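PDB 3IHT: S-adenosyl-L-methionine methyl transferase, which probably transfers a methyl group from S-adenosylmethionine, which it binds at the strand ends of a Rossmann-like sheet. Local coordinates for residues A[43-48]-A[68-73]; A[72-77]-A[87-92]. All blocks are in the same frame, centred on the assembly; numbering follows the deposited sequence.

Contact 1. Residues A[43-48]-A[68-73]. With SAM (S-adenosylmethionine), chain C.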
ATOM      1  N   PRO A  43       0.747  19.018  19.919  1.00 17.04           N
ATOM      2  CA  PRO A  43       0.764  18.559  18.528  1.00 18.01           C
ATOM      3  C   PRO A  43       0.759  17.054  18.316  1.00 17.36           C
ATOM      4  O   PRO A  43       1.018  16.261  19.216  1.00 16.48           O
ATOM      5  CB  PRO A  43       2.074  19.145  17.975  1.00 18.91           C
ATOM      6  CG  PRO A  43       2.933  19.277  19.116  1.00 19.72           C
ATOM      7  CD  PRO A  43       2.012  19.662  20.285  1.00 17.80           C
ATOM      8  N   VAL A  44       0.433  16.702  17.087  1.00 16.74           N
ATOM      9  CA  VAL A  44       0.559  15.360  16.562  1.00 16.50           C
ATOM     10  C   VAL A  44       1.895  15.290  15.838  1.00 16.10           C
ATOM     11  O   VAL A  44       2.236  16.190  15.064  1.00 16.48           O
ATOM     12  CB  VAL A  44      -0.580  15.059  15.596  1.00 16.66           C
ATOM     13  CG1 VAL A  44      -0.400  13.683  14.952  1.00 15.99           C
ATOM     14  CG2 VAL A  44      -1.977  15.267  16.303  1.00 17.10           C
ATOM     15  N   TYR A  45       2.674  14.261  16.139  1.00 14.74           N
ATOM     16  CA  TYR A  45       3.942  14.023  15.456  1.00 15.35           C
ATOM     17  C   TYR A  45       3.776  12.850  14.517  1.00 16.92           C
ATOM     18  O   TYR A  45       3.348  11.768  14.935  1.00 17.88           O
ATOM     19  CB  TYR A  45       5.102  13.718  16.434  1.00 15.96           C
ATOM     20  CG  TYR A  45       5.583  14.844  17.344  1.00 15.51           C
ATOM     21  CD1 TYR A  45       5.136  16.169  17.186  1.00 16.65           C
ATOM     22  CD2 TYR A  45       6.482  14.586  18.378  1.00 17.24           C
ATOM     23  CE1 TYR A  45       5.554  17.185  18.018  1.00 17.43           C
ATOM     24  CE2 TYR A  45       6.942  15.623  19.205  1.00 16.42           C
ATOM     25  CZ  TYR A  45       6.473  16.926  19.013  1.00 15.71           C
ATOM     26  OH  TYR A  45       6.880  17.960  19.836  1.00 18.37           O
ATOM     27  N   GLU A  46       4.157  13.045  13.258  1.00 16.60           N
ATOM     28  CA  GLU A  46       4.127  12.010  12.223  1.00 16.23           C
ATOM     29  C   GLU A  46       5.566  11.644  11.903  1.00 16.38           C
ATOM     30  O   GLU A  46       6.304  12.459  11.338  1.00 15.67           O
ATOM     31  CB  GLU A  46       3.407  12.567  10.979  1.00 16.66           C
ATOM     32  CG  GLU A  46       3.473  11.718   9.712  1.00 17.13           C
ATOM     33  CD  GLU A  46       2.590  10.483   9.750  1.00 21.22           C
ATOM     34  OE1 GLU A  46       2.087  10.142  10.847  1.00 23.24           O
ATOM     35  OE2 GLU A  46       2.379   9.860   8.687  1.00 21.01           O
ATOM     36  N   LEU A  47       5.984  10.438  12.290  1.00 15.66           N
ATOM     37  CA  LEU A  47       7.367  10.021  12.111  1.00 16.39           C
ATOM     38  C   LEU A  47       7.457   9.215  10.827  1.00 17.53           C
ATOM     39  O   LEU A  47       6.987   8.049  10.760  1.00 18.36           O
ATOM     40  CB  LEU A  47       7.867   9.200  13.330  1.00 16.46           C
ATOM     41  CG  LEU A  47       7.671   9.886  14.680  1.00 18.72           C
ATOM     42  CD1 LEU A  47       8.291   9.048  15.833  1.00 20.57           C
ATOM     43  CD2 LEU A  47       8.264  11.294  14.682  1.00 18.79           C
ATOM     44  N   GLY A  48       8.079   9.803   9.810  1.00 17.01           N
ATOM     45  CA  GLY A  48       8.156   9.181   8.494  1.00 17.87           C
ATOM     46  C   GLY A  48       7.054   9.680   7.592  1.00 18.27           C
ATOM     47  O   GLY A  48       5.879   9.395   7.804  1.00 22.13           O
ATOM     48  N   TYR A  68       3.281  18.016  13.108  1.00 14.88           N
ATOM     49  CA  TYR A  68       4.681  18.107  12.681  1.00 14.49           C
ATOM     50  C   TYR A  68       5.126  16.776  12.081  1.00 15.09           C
ATOM     51  O   TYR A  68       4.820  15.678  12.621  1.00 16.30           O
ATOM     52  CB  TYR A  68       5.606  18.479  13.827  1.00 14.87           C
ATOM     53  CG  TYR A  68       5.441  19.872  14.310  1.00 14.73           C
ATOM     54  CD1 TYR A  68       4.428  20.180  15.202  1.00 17.28           C
ATOM     55  CD2 TYR A  68       6.249  20.909  13.833  1.00 15.09           C
ATOM     56  CE1 TYR A  68       4.247  21.486  15.640  1.00 19.62           C
ATOM     57  CE2 TYR A  68       6.044  22.220  14.243  1.00 17.77           C
ATOM     58  CZ  TYR A  68       5.045  22.480  15.154  1.00 19.87           C
ATOM     59  OH  TYR A  68       4.807  23.752  15.615  1.00 23.41           O
ATOM     60  N   VAL A  69       5.834  16.876  10.951  1.00 14.68           N
ATOM     61  CA  VAL A  69       6.295  15.741  10.184  1.00 14.72           C
ATOM     62  C   VAL A  69       7.801  15.626  10.289  1.00 15.10           C
ATOM     63  O   VAL A  69       8.516  16.587  10.024  1.00 15.21           O
ATOM     64  CB  VAL A  69       5.848  15.871   8.678  1.00 14.53           C
ATOM     65  CG1 VAL A  69       6.428  14.752   7.850  1.00 16.51           C
ATOM     66  CG2 VAL A  69       4.351  15.870   8.554  1.00 15.51           C
ATOM     67  N   PHE A  70       8.275  14.435  10.683  1.00 14.80           N
ATOM     68  CA  PHE A  70       9.702  14.126  10.838  1.00 15.77           C
ATOM     69  C   PHE A  70      10.106  13.256   9.653  1.00 15.83           C
ATOM     70  O   PHE A  70       9.500  12.205   9.402  1.00 16.98           O
ATOM     71  CB  PHE A  70       9.962  13.357  12.132  1.00 15.52           C
ATOM     72  CG  PHE A  70       9.705  14.144  13.392  1.00 17.38           C
ATOM     73  CD1 PHE A  70       8.410  14.504  13.762  1.00 19.03           C
ATOM     74  CD2 PHE A  70      10.751  14.475  14.227  1.00 18.92           C
ATOM     75  CE1 PHE A  70       8.163  15.186  14.932  1.00 19.54           C
ATOM     76  CE2 PHE A  70      10.507  15.166  15.418  1.00 18.23           C
ATOM     77  CZ  PHE A  70       9.235  15.509  15.768  1.00 18.91           C
ATOM     78  N   GLU A  71      11.052  13.716   8.860  1.00 16.50           N
ATOM     79  CA  GLU A  71      11.435  12.983   7.651  1.00 16.76           C
ATOM     80  C   GLU A  71      12.871  13.363   7.271  1.00 18.48           C
ATOM     81  O   GLU A  71      13.311  14.498   7.482  1.00 18.64           O
ATOM     82  CB  GLU A  71      10.445  13.311   6.495  1.00 17.51           C
ATOM     83  CG  GLU A  71      10.777  12.757   5.163  1.00 18.20           C
ATOM     84  CD  GLU A  71      10.935  11.223   5.175  1.00 20.08           C
ATOM     85  OE1 GLU A  71       9.946  10.521   5.441  1.00 21.26           O
ATOM     86  OE2 GLU A  71      12.043  10.738   4.914  1.00 19.83           O
ATOM     87  N   ARG A  72      13.610  12.403   6.737  1.00 18.86           N
ATOM     88  CA  ARG A  72      14.985  12.627   6.335  0.50 20.10           C
ATOM     89  C   ARG A  72      15.052  13.132   4.898  1.00 20.92           C
ATOM     90  O   ARG A  72      15.929  13.923   4.577  1.00 22.57           O
ATOM     91  CB  ARG A  72      15.847  11.356   6.524  0.50 20.44           C
ATOM     92  CG  ARG A  72      15.514  10.193   5.615  0.50 22.09           C
ATOM     93  CD  ARG A  72      16.218   8.921   6.119  0.50 24.26           C
ATOM     94  NE  ARG A  72      15.556   7.698   5.700  0.50 22.78           N
ATOM     95  CZ  ARG A  72      15.862   6.492   6.170  0.50 25.31           C
ATOM     96  NH1 ARG A  72      16.799   6.356   7.097  0.50 23.99           N
ATOM     97  NH2 ARG A  72      15.215   5.426   5.728  0.50 24.80           N
ATOM     98  N   ALA A  73      14.113  12.705   4.048  1.00 20.84           N
ATOM     99  CA  ALA A  73      14.087  13.141   2.655  1.00 21.88           C
ATOM    100  C   ALA A  73      12.647  13.255   2.130  1.00 21.11           C
ATOM    101  O   ALA A  73      11.953  12.247   2.045  1.00 21.89           O
ATOM    102  CB  ALA A  73      14.865  12.141   1.822  1.00 23.66           C
TER
HETATM  103  N   SAM C 200       3.160   6.404   6.655  1.00 22.92           N
HETATM  104  CA  SAM C 200       3.581   6.801   5.269  1.00 22.42           C
HETATM  105  C   SAM C 200       2.369   6.859   4.308  1.00 22.09           C
HETATM  106  O   SAM C 200       2.504   7.117   3.087  1.00 20.79           O
HETATM  107  OXT SAM C 200       1.237   6.536   4.740  1.00 22.28           O
HETATM  108  CB  SAM C 200       4.713   5.908   4.722  1.00 22.44           C
HETATM  109  CG  SAM C 200       6.084   6.096   5.412  1.00 22.24           C
HETATM  110  SD  SAM C 200       7.440   5.098   4.648  1.00 17.48           S
HETATM  111  CE  SAM C 200       6.810   3.440   5.064  1.00 27.12           C
HETATM  112  C5' SAM C 200       8.754   5.369   5.915  1.00 26.02           C
HETATM  113  C4' SAM C 200       9.355   6.767   5.953  1.00 26.28           C
HETATM  114  O4' SAM C 200      10.145   6.887   7.155  1.00 26.05           O
HETATM  115  C3' SAM C 200      10.286   7.091   4.779  1.00 25.67           C
HETATM  116  O3' SAM C 200       9.914   8.299   4.114  1.00 26.14           O
HETATM  117  C2' SAM C 200      11.679   7.168   5.398  1.00 25.41           C
HETATM  118  O2' SAM C 200      12.636   8.046   4.776  1.00 23.79           O
HETATM  119  C1' SAM C 200      11.340   7.590   6.819  1.00 25.64           C
HETATM  120  N9  SAM C 200      12.427   7.268   7.781  1.00 26.66           N
HETATM  121  C8  SAM C 200      12.911   6.011   8.091  1.00 28.25           C
HETATM  122  N7  SAM C 200      13.888   6.136   9.026  1.00 27.36           N
HETATM  123  C5  SAM C 200      14.045   7.452   9.312  1.00 26.91           C
HETATM  124  C6  SAM C 200      14.892   8.121  10.197  1.00 25.59           C
HETATM  125  N6  SAM C 200      15.809   7.458  10.941  1.00 22.57           N
HETATM  126  N1  SAM C 200      14.764   9.496  10.281  1.00 21.32           N
HETATM  127  C2  SAM C 200      13.870  10.217   9.519  1.00 23.47           C
HETATM  128  N3  SAM C 200      13.038   9.542   8.625  1.00 24.37           N
HETATM  129  C4  SAM C 200      13.124   8.184   8.543  1.00 25.98           C

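Contact 2. Residues A[72-77]-A[87-92]. With SAM (S-adenosylmethionine), chain C.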
ATOM      1  N   ARG A  72      13.610  12.403   6.737  1.00 18.86           N
ATOM      2  CA  ARG A  72      14.985  12.627   6.335  0.50 20.10           C
ATOM      3  C   ARG A  72      15.052  13.132   4.898  1.00 20.92           C
ATOM      4  O   ARG A  72      15.929  13.923   4.577  1.00 22.57           O
ATOM      5  CB  ARG A  72      15.847  11.356   6.524  0.50 20.44           C
ATOM      6  CG  ARG A  72      15.514  10.193   5.615  0.50 22.09           C
ATOM      7  CD  ARG A  72      16.218   8.921   6.119  0.50 24.26           C
ATOM      8  NE  ARG A  72      15.556   7.698   5.700  0.50 22.78           N
ATOM      9  CZ  ARG A  72      15.862   6.492   6.170  0.50 25.31           C
ATOM     10  NH1 ARG A  72      16.799   6.356   7.097  0.50 23.99           N
ATOM     11  NH2 ARG A  72      15.215   5.426   5.728  0.50 24.80           N
ATOM     12  N   ALA A  73      14.113  12.705   4.048  1.00 20.84           N
ATOM     13  CA  ALA A  73      14.087  13.141   2.655  1.00 21.88           C
ATOM     14  C   ALA A  73      12.647  13.255   2.130  1.00 21.11           C
ATOM     15  O   ALA A  73      11.953  12.247   2.045  1.00 21.89           O
ATOM     16  CB  ALA A  73      14.865  12.141   1.822  1.00 23.66           C
ATOM     17  N   VAL A  74      12.198  14.463   1.808  1.00 20.32           N
ATOM     18  CA  VAL A  74      10.804  14.644   1.406  1.00 19.66           C
ATOM     19  C   VAL A  74      10.602  14.191  -0.050  1.00 20.45           C
ATOM     20  O   VAL A  74      11.220  14.733  -0.981  1.00 21.53           O
ATOM     21  CB  VAL A  74      10.347  16.083   1.597  1.00 19.88           C
ATOM     22  CG1 VAL A  74       8.980  16.354   0.946  1.00 17.52           C
ATOM     23  CG2 VAL A  74      10.376  16.435   3.130  1.00 18.17           C
ATOM     24  N   ALA A  75       9.708  13.242  -0.240  1.00 18.85           N
ATOM     25  CA  ALA A  75       9.366  12.762  -1.574  1.00 19.51           C
ATOM     26  C   ALA A  75       7.888  12.402  -1.585  1.00 18.13           C
ATOM     27  O   ALA A  75       7.470  11.395  -2.165  1.00 18.67           O
ATOM     28  CB  ALA A  75      10.234  11.537  -1.912  1.00 20.75           C
ATOM     29  N   SER A  76       7.083  13.224  -0.924  1.00 15.91           N
ATOM     30  CA  SER A  76       5.652  12.986  -0.827  1.00 15.31           C
ATOM     31  C   SER A  76       4.892  13.314  -2.111  1.00 14.48           C
ATOM     32  O   SER A  76       5.309  14.156  -2.906  1.00 14.72           O
ATOM     33  CB  SER A  76       5.054  13.845   0.316  1.00 14.24           C
ATOM     34  OG  SER A  76       5.618  15.162   0.307  1.00 17.61           O
ATOM     35  N   HIS A  77       3.734  12.684  -2.265  1.00 15.10           N
ATOM     36  CA  HIS A  77       2.792  13.048  -3.303  1.00 14.58           C
ATOM     37  C   HIS A  77       2.481  14.561  -3.039  1.00 14.61           C
ATOM     38  O   HIS A  77       2.403  14.970  -1.868  1.00 13.51           O
ATOM     39  CB  HIS A  77       1.519  12.219  -3.183  1.00 15.70           C
ATOM     40  CG  HIS A  77       0.620  12.347  -4.363  1.00 16.59           C
ATOM     41  ND1 HIS A  77      -0.611  12.964  -4.296  1.00 17.78           N
ATOM     42  CD2 HIS A  77       0.783  11.964  -5.656  1.00 18.06           C
ATOM     43  CE1 HIS A  77      -1.167  12.952  -5.495  1.00 17.89           C
ATOM     44  NE2 HIS A  77      -0.348  12.344  -6.330  1.00 17.38           N
ATOM     45  N   LEU A  87       7.728  20.944   9.127  1.00 16.49           N
ATOM     46  CA  LEU A  87       8.657  19.888   8.771  1.00 16.29           C
ATOM     47  C   LEU A  87       9.867  19.946   9.696  1.00 15.63           C
ATOM     48  O   LEU A  87      10.465  20.998   9.869  1.00 15.09           O
ATOM     49  CB  LEU A  87       9.077  20.070   7.331  1.00 16.38           C
ATOM     50  CG  LEU A  87      10.155  19.161   6.802  1.00 19.79           C
ATOM     51  CD1 LEU A  87       9.698  17.663   6.832  1.00 20.04           C
ATOM     52  CD2 LEU A  87      10.557  19.630   5.378  1.00 22.23           C
ATOM     53  N   ILE A  88      10.197  18.802  10.276  1.00 15.32           N
ATOM     54  CA  ILE A  88      11.394  18.616  11.084  1.00 15.81           C
ATOM     55  C   ILE A  88      12.274  17.671  10.310  1.00 16.01           C
ATOM     56  O   ILE A  88      12.101  16.427  10.323  1.00 16.85           O
ATOM     57  CB  ILE A  88      11.029  18.106  12.499  1.00 15.39           C
ATOM     58  CG1 ILE A  88      10.196  19.175  13.205  1.00 17.72           C
ATOM     59  CG2 ILE A  88      12.348  17.814  13.333  1.00 16.88           C
ATOM     60  CD1 ILE A  88       9.508  18.762  14.506  1.00 18.28           C
ATOM     61  N   LEU A  89      13.211  18.260   9.594  1.00 16.78           N
ATOM     62  CA  LEU A  89      13.993  17.533   8.614  0.50 16.86           C
ATOM     63  C   LEU A  89      15.268  16.966   9.229  1.00 17.04           C
ATOM     64  O   LEU A  89      16.009  17.668   9.929  1.00 16.46           O
ATOM     65  CB  LEU A  89      14.333  18.460   7.435  0.50 17.01           C
ATOM     66  CG  LEU A  89      15.093  17.837   6.266  0.50 15.80           C
ATOM     67  CD1 LEU A  89      14.185  17.004   5.419  0.50 13.42           C
ATOM     68  CD2 LEU A  89      15.766  18.942   5.423  0.50 16.91           C
ATOM     69  N   GLY A  90      15.518  15.701   8.944  1.00 17.52           N
ATOM     70  CA  GLY A  90      16.737  15.034   9.376  1.00 18.02           C
ATOM     71  C   GLY A  90      16.426  13.642   9.909  1.00 18.52           C
ATOM     72  O   GLY A  90      15.317  13.124   9.795  1.00 19.05           O
ATOM     73  N   ASP A  91      17.437  13.051  10.480  1.00 19.15           N
ATOM     74  CA  ASP A  91      17.314  11.714  11.026  1.00 20.02           C
ATOM     75  C   ASP A  91      16.711  11.835  12.413  1.00 18.52           C
ATOM     76  O   ASP A  91      17.254  12.561  13.248  1.00 18.09           O
ATOM     77  CB  ASP A  91      18.699  11.098  11.114  1.00 20.00           C
ATOM     78  CG  ASP A  91      18.641   9.606  11.395  1.00 25.70           C
ATOM     79  OD1 ASP A  91      17.972   9.188  12.358  1.00 24.77           O
ATOM     80  OD2 ASP A  91      19.223   8.835  10.604  1.00 34.11           O
ATOM     81  N   ILE A  92      15.625  11.104  12.661  1.00 19.12           N
ATOM     82  CA  ILE A  92      14.932  11.208  13.940  1.00 19.29           C
ATOM     83  C   ILE A  92      15.806  10.857  15.137  1.00 19.88           C
ATOM     84  O   ILE A  92      15.518  11.273  16.244  1.00 19.66           O
ATOM     85  CB  ILE A  92      13.602  10.438  14.007  1.00 19.71           C
ATOM     86  CG1 ILE A  92      13.809   8.945  13.822  1.00 21.74           C
ATOM     87  CG2 ILE A  92      12.601  10.992  12.959  1.00 20.46           C
ATOM     88  CD1 ILE A  92      12.508   8.138  14.054  1.00 22.08           C
TER
HETATM   89  N   SAM C 200       3.160   6.404   6.655  1.00 22.92           N
HETATM   90  CA  SAM C 200       3.581   6.801   5.269  1.00 22.42           C
HETATM   91  C   SAM C 200       2.369   6.859   4.308  1.00 22.09           C
HETATM   92  O   SAM C 200       2.504   7.117   3.087  1.00 20.79           O
HETATM   93  OXT SAM C 200       1.237   6.536   4.740  1.00 22.28           O
HETATM   94  CB  SAM C 200       4.713   5.908   4.722  1.00 22.44           C
HETATM   95  CG  SAM C 200       6.084   6.096   5.412  1.00 22.24           C
HETATM   96  SD  SAM C 200       7.440   5.098   4.648  1.00 17.48           S
HETATM   97  CE  SAM C 200       6.810   3.440   5.064  1.00 27.12           C
HETATM   98  C5' SAM C 200       8.754   5.369   5.915  1.00 26.02           C
HETATM   99  C4' SAM C 200       9.355   6.767   5.953  1.00 26.28           C
HETATM  100  O4' SAM C 200      10.145   6.887   7.155  1.00 26.05           O
HETATM  101  C3' SAM C 200      10.286   7.091   4.779  1.00 25.67           C
HETATM  102  O3' SAM C 200       9.914   8.299   4.114  1.00 26.14           O
HETATM  103  C2' SAM C 200      11.679   7.168   5.398  1.00 25.41           C
HETATM  104  O2' SAM C 200      12.636   8.046   4.776  1.00 23.79           O
HETATM  105  C1' SAM C 200      11.340   7.590   6.819  1.00 25.64           C
HETATM  106  N9  SAM C 200      12.427   7.268   7.781  1.00 26.66           N
HETATM  107  C8  SAM C 200      12.911   6.011   8.091  1.00 28.25           C
HETATM  108  N7  SAM C 200      13.888   6.136   9.026  1.00 27.36           N
HETATM  109  C5  SAM C 200      14.045   7.452   9.312  1.00 26.91           C
HETATM  110  C6  SAM C 200      14.892   8.121  10.197  1.00 25.59           C
HETATM  111  N6  SAM C 200      15.809   7.458  10.941  1.00 22.57           N
HETATM  112  N1  SAM C 200      14.764   9.496  10.281  1.00 21.32           N
HETATM  113  C2  SAM C 200      13.870  10.217   9.519  1.00 23.47           C
HETATM  114  N3  SAM C 200      13.038   9.542   8.625  1.00 24.37           N
HETATM  115  C4  SAM C 200      13.124   8.184   8.543  1.00 25.98           C

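Contact 1. Residues A[43-48]-A[68-73]
Leu47 and Phe70 both set CG anti to the carbonyl carbon, with chi1 at -53° and -67°, and their side chains run side by side on one face of two parallel strands, pointing the same way. Leu47 CD2 lies over a face of the Phe70 ring, 3.7 Å from its centroid, in a CH-pi contact. The same ring also meets Tyr45, where Phe70 CE1 lies 3.5 Å from Tyr45 CG over a face of the tyrosine ring; the two ring planes are oblique, at 57°. A flat phenylalanine suits this place: one face takes the Leu47 methyl, and its CE1 rests over the tyrosine ring. Beneath these side chains the amides of Tyr68, Glu46, Phe70 and Gly48 bond in turn to the carbonyls of Val44, Tyr68, Glu46 and Phe70, the pattern of a parallel ladder.

The strands deliver their ends to S-adenosylmethionine. Gly48 CA comes within 3.3 Å of the ribose O4', where any CB would collide with the ligand. Glu71 takes both ribose hydroxyls, O3' donating to OE1 at 2.6 Å and O2' to OE2 at 2.8 Å. Glu71 OE2 also receives Ala73 N at 3.0 Å on its anti lone pair, while Leu49 N bonds to OE1, so each carboxylate oxygen is held by a ribose hydroxyl and a backbone amide. An alanine in place of Glu71 would probably leave the two hydroxyls without these acceptors and the amides of Leu49 and Ala73 without their side-chain partner.

On the other face, Glu46 hydrogen-bonds His111 and Thr54, and Val69 packs on Tyr55 of helix 53-61, the connector of this beta-alpha-beta unit. Phe70 leans on helix 92-103, while strand 107-112 borders strand 44-47 along its other edge.

Contact 2. Residues A[72-77]-A[87-92]
Val74 and Leu87 meet with their side chains crossing obliquely, Val74 CG2 approaching Leu87 CD2 to 3.9 Å. Branched aliphatic side chains suit this pairing, which is apolar packing at the surface. Nearer the ligand, Leu89 CD1 lies 3.6 Å from Arg72 O in the conformer described, one of two modelled for this leucine.

Where the backbones come closest, Arg72 CA lies 3.5 Å from Gly90 O, a bent CA-H...O contact. Gly90 has a positive phi of 136°, at which a CB would be jammed against the carbonyl oxygen of Leu89. Beyond this point the Arg72 chain, extended from CG to NE, turns away from 87-92 and follows S-adenosylmethionine. In this pose, again one of two modelled, Arg72 NE donates to the ribose O2' at 3.1 Å, and one guanidinium face is turned to the adenine, whose N7 stands 3.4 Å above it, toward the rim.

Residues 91-92 read the adenine from its polar edge. Adenine N6 donates to Asp91 OD1 at 3.1 Å. The backbone Ile92 N donates to adenine N1 at 3.0 Å. Asp91 is also the N-cap of helix 92-103 and forms a salt bridge with Arg93. An acidic side chain followed by a backbone amide, matched to N6 and N1 just past the third strand, is consistent with a common way in which class I, Rossmann-like methyltransferases recognise adenine.

Overall arrangement
Contact 1 and contact 2 have centres about 7 Å apart and share Arg72 and Ala73, where strand 67-71 runs out into the loop that leads to strand 87-89. Along the chain come 43-48, then 68-77 continuously, then 87-92, and across the sheet strand 67-71 lies between 44-47 and strand 87-89, an edge strand of this chain's sheet. Backbone bonds probably join the contacts directly, from Ile88 N to Val69 O and from Gly90 N to Glu71 O. Contact 1 is buried and contact 2 lies at the surface, yet both touch S-adenosylmethionine: neighbouring strand ends supply part of the ribose and adenine sites.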